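Local coordinates for metallo-beta-lactamase family protein (Thermus thermophilus, PDB 2ZO4) that probably acts as a zinc-dependent hydrolase of the metallo-beta-lactamase superfamily, holding two zinc ions in its metal site, at residues 3-15 and 20-32. Residues are numbered along the deposited sequence; the frame is centred on the assembly and turned at random.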
loop_
_atom_site.group_PDB
_atom_site.type_symbol
_atom_site.label_atom_id
_atom_site.label_comp_id
_atom_site.label_asym_id
_atom_site.label_seq_id
_atom_site.Cartn_x
_atom_site.Cartn_y
_atom_site.Cartn_z
ATOM N N ALA A 3 -7.812 -12.228 19.257
ATOM C CA ALA A 3 -8.280 -13.169 18.198
ATOM C C ALA A 3 -9.503 -12.635 17.448
ATOM O O ALA A 3 -10.603 -12.555 18.002
ATOM C CB ALA A 3 -8.565 -14.539 18.789
ATOM N N LEU A 4 -9.294 -12.270 16.185
ATOM C CA LEU A 4 -10.359 -11.755 15.327
ATOM C C LEU A 4 -11.260 -12.897 14.863
ATOM O O LEU A 4 -12.479 -12.743 14.759
ATOM C CB LEU A 4 -9.766 -11.003 14.127
ATOM C CG LEU A 4 -8.777 -9.866 14.416
ATOM C CD1 LEU A 4 -8.203 -9.321 13.119
ATOM C CD2 LEU A 4 -9.410 -8.743 15.235
ATOM N N LEU A 5 -10.631 -14.030 14.570
ATOM C CA LEU A 5 -11.297 -15.310 14.367
ATOM C C LEU A 5 -10.375 -16.318 15.044
ATOM O O LEU A 5 -9.214 -15.992 15.299
ATOM C CB LEU A 5 -11.412 -15.647 12.874
ATOM C CG LEU A 5 -12.208 -14.785 11.889
ATOM C CD1 LEU A 5 -12.012 -15.320 10.477
ATOM C CD2 LEU A 5 -13.697 -14.744 12.236
ATOM N N PRO A 6 -10.869 -17.537 15.347
ATOM C CA PRO A 6 -9.920 -18.523 15.868
ATOM C C PRO A 6 -8.774 -18.717 14.878
ATOM O O PRO A 6 -9.013 -18.975 13.698
ATOM C CB PRO A 6 -10.760 -19.803 15.985
ATOM C CG PRO A 6 -12.159 -19.326 16.107
ATOM C CD PRO A 6 -12.236 -18.086 15.254
ATOM N N GLY A 7 -7.543 -18.551 15.354
ATOM C CA GLY A 7 -6.364 -18.662 14.498
ATOM C C GLY A 7 -6.112 -17.473 13.582
ATOM O O GLY A 7 -5.382 -17.599 12.600
ATOM N N LEU A 8 -6.721 -16.327 13.892
ATOM C CA LEU A 8 -6.440 -15.067 13.194
ATOM C C LEU A 8 -6.278 -13.936 14.207
ATOM O O LEU A 8 -7.220 -13.609 14.933
ATOM C CB LEU A 8 -7.536 -14.732 12.168
ATOM C CG LEU A 8 -7.515 -13.352 11.483
ATOM C CD1 LEU A 8 -6.379 -13.226 10.472
ATOM C CD2 LEU A 8 -8.842 -13.050 10.806
ATOM N N TYR A 9 -5.085 -13.343 14.241
ATOM C CA TYR A 9 -4.724 -12.351 15.258
ATOM C C TYR A 9 -4.246 -11.034 14.654
ATOM O O TYR A 9 -3.503 -11.027 13.672
ATOM C CB TYR A 9 -3.627 -12.904 16.189
ATOM C CG TYR A 9 -3.958 -14.239 16.814
ATOM C CD1 TYR A 9 -4.582 -14.311 18.061
ATOM C CD2 TYR A 9 -3.657 -15.430 16.158
ATOM C CE1 TYR A 9 -4.900 -15.537 18.633
ATOM C CE2 TYR A 9 -3.968 -16.659 16.725
ATOM C CZ TYR A 9 -4.590 -16.705 17.960
ATOM O OH TYR A 9 -4.901 -17.924 18.526
ATOM N N LEU A 10 -4.673 -9.928 15.260
ATOM C CA LEU A 10 -4.178 -8.598 14.916
ATOM C C LEU A 10 -2.854 -8.320 15.634
ATOM O O LEU A 10 -2.765 -8.450 16.857
ATOM C CB LEU A 10 -5.215 -7.523 15.271
ATOM C CG LEU A 10 -4.731 -6.072 15.400
ATOM C CD1 LEU A 10 -4.369 -5.474 14.048
ATOM C CD2 LEU A 10 -5.770 -5.216 16.100
ATOM N N LEU A 11 -1.839 -7.935 14.861
ATOM C CA LEU A 11 -0.498 -7.646 15.381
ATOM C C LEU A 11 -0.076 -6.214 15.032
ATOM O O LEU A 11 0.487 -5.977 13.957
ATOM C CB LEU A 11 0.528 -8.648 14.826
ATOM C CG LEU A 11 0.736 -10.006 15.509
ATOM C CD1 LEU A 11 -0.510 -10.864 15.509
ATOM C CD2 LEU A 11 1.882 -10.766 14.857
ATOM N N PRO A 12 -0.374 -5.248 15.924
ATOM C CA PRO A 12 0.029 -3.856 15.713
ATOM C C PRO A 12 1.528 -3.646 15.957
ATOM O O PRO A 12 2.048 -4.042 16.996
ATOM C CB PRO A 12 -0.803 -3.086 16.753
ATOM C CG PRO A 12 -1.817 -4.071 17.276
ATOM C CD PRO A 12 -1.145 -5.398 17.167
ATOM N N VAL A 13 2.209 -3.033 14.995
ATOM C CA VAL A 13 3.662 -2.854 15.062
ATOM C C VAL A 13 4.030 -1.390 14.802
ATOM O O VAL A 13 3.530 -0.796 13.848
ATOM C CB VAL A 13 4.391 -3.799 14.054
ATOM C CG1 VAL A 13 5.887 -3.558 14.050
ATOM C CG2 VAL A 13 4.105 -5.257 14.373
ATOM N N PRO A 14 4.895 -0.797 15.657
ATOM C CA PRO A 14 5.324 0.597 15.467
ATOM C C PRO A 14 6.192 0.791 14.224
ATOM O O PRO A 14 7.046 -0.041 13.925
ATOM C CB PRO A 14 6.137 0.904 16.735
ATOM C CG PRO A 14 5.793 -0.192 17.706
ATOM C CD PRO A 14 5.500 -1.388 16.865
ATOM N N ILE A 15 5.948 1.886 13.509
ATOM C CA ILE A 15 6.696 2.225 12.297
ATOM C C ILE A 15 7.149 3.693 12.325
ATOM O O ILE A 15 6.421 4.560 12.819
ATOM C CB ILE A 15 5.896 1.916 10.992
ATOM C CG1 ILE A 15 4.533 2.627 10.983
ATOM C CG2 ILE A 15 5.740 0.412 10.805
ATOM C CD1 ILE A 15 3.826 2.620 9.626
ATOM N N LYS A 20 2.468 5.757 11.915
ATOM C CA LYS A 20 2.876 5.378 13.286
ATOM C C LYS A 20 2.773 3.894 13.635
ATOM O O LYS A 20 3.612 3.371 14.378
ATOM C CB LYS A 20 2.166 6.234 14.347
ATOM C CG LYS A 20 2.608 7.707 14.389
ATOM C CD LYS A 20 3.994 7.889 15.016
ATOM C CE LYS A 20 3.987 7.657 16.533
ATOM N NZ LYS A 20 5.376 7.568 17.083
ATOM N N THR A 21 1.746 3.228 13.110
ATOM C CA THR A 21 1.484 1.824 13.418
ATOM C C THR A 21 0.974 1.078 12.189
ATOM O O THR A 21 0.060 1.539 11.501
ATOM C CB THR A 21 0.457 1.676 14.574
ATOM O OG1 THR A 21 0.853 2.499 15.677
ATOM C CG2 THR A 21 0.358 0.225 15.046
ATOM N N VAL A 22 1.580 -0.076 11.922
ATOM C CA VAL A 22 1.108 -0.975 10.877
ATOM C C VAL A 22 0.421 -2.184 11.511
ATOM O O VAL A 22 0.840 -2.661 12.568
ATOM C CB VAL A 22 2.255 -1.397 9.907
ATOM C CG1 VAL A 22 3.278 -2.319 10.598
ATOM C CG2 VAL A 22 1.692 -2.044 8.638
ATOM N N ASN A 23 -0.650 -2.647 10.868
ATOM C CA ASN A 23 -1.370 -3.846 11.292
ATOM C C ASN A 23 -0.965 -5.070 10.480
ATOM O O ASN A 23 -1.210 -5.137 9.266
ATOM C CB ASN A 23 -2.883 -3.641 11.173
ATOM C CG ASN A 23 -3.401 -2.550 12.080
ATOM O OD1 ASN A 23 -2.904 -2.362 13.189
ATOM N ND2 ASN A 23 -4.408 -1.820 11.611
ATOM N N LEU A 24 -0.341 -6.025 11.158
ATOM C CA LEU A 24 -0.031 -7.324 10.577
ATOM C C LEU A 24 -1.070 -8.327 11.056
ATOM O O LEU A 24 -1.728 -8.110 12.080
ATOM C CB LEU A 24 1.366 -7.787 10.992
ATOM C CG LEU A 24 2.537 -6.799 10.980
ATOM C CD1 LEU A 24 3.828 -7.544 11.278
ATOM C CD2 LEU A 24 2.638 -6.052 9.653
ATOM N N TYR A 25 -1.220 -9.420 10.315
ATOM C CA TYR A 25 -2.199 -10.447 10.660
ATOM C C TYR A 25 -1.567 -11.834 10.659
ATOM O O TYR A 25 -1.008 -12.273 9.651
ATOM C CB TYR A 25 -3.432 -10.349 9.742
ATOM C CG TYR A 25 -4.121 -9.011 9.899
ATOM C CD1 TYR A 25 -5.059 -8.807 10.909
ATOM C CD2 TYR A 25 -3.792 -7.932 9.075
ATOM C CE1 TYR A 25 -5.670 -7.570 11.084
ATOM C CE2 TYR A 25 -4.398 -6.689 9.246
ATOM C CZ TYR A 25 -5.336 -6.521 10.256
ATOM O OH TYR A 25 -5.941 -5.298 10.432
ATOM N N LEU A 26 -1.644 -12.496 11.811
ATOM C CA LEU A 26 -1.063 -13.819 12.017
ATOM C C LEU A 26 -2.149 -14.884 11.868
ATOM O O LEU A 26 -3.202 -14.808 12.509
ATOM C CB LEU A 26 -0.423 -13.892 13.416
ATOM C CG LEU A 26 0.477 -15.042 13.899
ATOM C CD1 LEU A 26 -0.242 -16.383 14.014
ATOM C CD2 LEU A 26 1.732 -15.179 13.043
ATOM N N LEU A 27 -1.889 -15.860 11.005
ATOM C CA LEU A 27 -2.793 -16.990 10.819
ATOM C C LEU A 27 -2.119 -18.257 11.315
ATOM O O LEU A 27 -1.013 -18.577 10.896
ATOM C CB LEU A 27 -3.202 -17.143 9.350
ATOM C CG LEU A 27 -4.230 -16.179 8.746
ATOM C CD1 LEU A 27 -3.642 -14.802 8.502
ATOM C CD2 LEU A 27 -4.772 -16.742 7.446
ATOM N N GLN A 28 -2.783 -18.960 12.226
ATOM C CA GLN A 28 -2.281 -20.234 12.738
ATOM C C GLN A 28 -3.385 -21.290 12.658
ATOM O O GLN A 28 -4.534 -21.018 12.989
ATOM C CB GLN A 28 -1.789 -20.069 14.181
ATOM C CG GLN A 28 -1.121 -21.305 14.786
ATOM C CD GLN A 28 -0.697 -21.092 16.233
ATOM O OE1 GLN A 28 -1.305 -20.309 16.964
ATOM N NE2 GLN A 28 0.349 -21.789 16.649
ATOM N N GLY A 29 -3.028 -22.488 12.213
ATOM C CA GLY A 29 -3.981 -23.586 12.098
ATOM C C GLY A 29 -3.478 -24.669 11.168
ATOM O O GLY A 29 -2.621 -24.417 10.316
ATOM N N ALA A 30 -4.015 -25.877 11.340
ATOM C CA ALA A 30 -3.636 -27.049 10.544
ATOM C C ALA A 30 -2.120 -27.273 10.502
ATOM O O ALA A 30 -1.584 -27.760 9.508
ATOM C CB ALA A 30 -4.226 -26.957 9.122
ATOM N N GLY A 31 -1.443 -26.912 11.588
ATOM C CA GLY A 31 0.002 -27.087 11.703
ATOM C C GLY A 31 0.821 -26.021 10.994
ATOM O O GLY A 31 2.055 -26.089 10.986
ATOM N N GLU A 32 0.136 -25.036 10.411
ATOM C CA GLU A 32 0.777 -23.966 9.645
ATOM C C GLU A 32 0.710 -22.631 10.370
ATOM O O GLU A 32 -0.245 -22.363 11.104
ATOM C CB GLU A 32 0.109 -23.807 8.272
ATOM C CG GLU A 32 0.415 -24.911 7.268
ATOM C CD GLU A 32 -0.418 -24.795 5.999
ATOM O OE1 GLU A 32 -0.950 -23.695 5.719
ATOM O OE2 GLU A 32 -0.543 -25.806 5.274
#
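The ring of Tyr-25 receives Leu-4 at its edge, where CD1 of Leu-4 lies near the ring plane, 3.7 Å from CE1 of Tyr-25, the two side chains crossing at about a right angle. Leu-10 CD1 comes in obliquely to the same ring, its CG anti to the backbone N (chi1 161°), which brings the end of the chain closer to the neighbouring strand than its root; that methyl also reaches Asn-23, 3.5 Å from OD1. The polar ends of Tyr-25 and Asn-23 are held elsewhere: Tyr-25 OH bonds Ala-231 O, and Asn-23 ND2 bonds the carbonyls of Phe-234 and Ala-231. Further along this face, Leu-8 and Leu-27 run alongside each other in the same direction, with their CD1 atoms 3.7 Å apart. On the other face the Tyr-9 ring turns its edge to the carbonyl of Leu-26, whose O already accepts the Tyr-9 amide. There Leu-11 CD1 packs 3.7 Å from Leu-26 CB, and Val-13 CG2 meets Leu-24 CD1; helix 43-55 covers Leu-11 and Val-13. Just past the strand, Ile-15 CG2 meets Val-22 CG1 at 3.7 Å. An antiparallel ladder of eight backbone hydrogen bonds sets the register of the paired side chains, running from Gln-28 N to Gly-7 O at one end to Ile-15 N to Lys-20 O at the other. At this latter end Val-22 touches the zinc ligands Asp-74 and His-75, and Ile-15 touches Asp-74, while Thr-21 O accepts from ND1 of the ligand His-233, a second-shell bond that probably orients that imidazole. This is the N-terminal beta hairpin at the border of one sheet of the metallo-beta-lactamase alpha-beta/beta-alpha sandwich, its connecting-loop end beside the dinuclear zinc site.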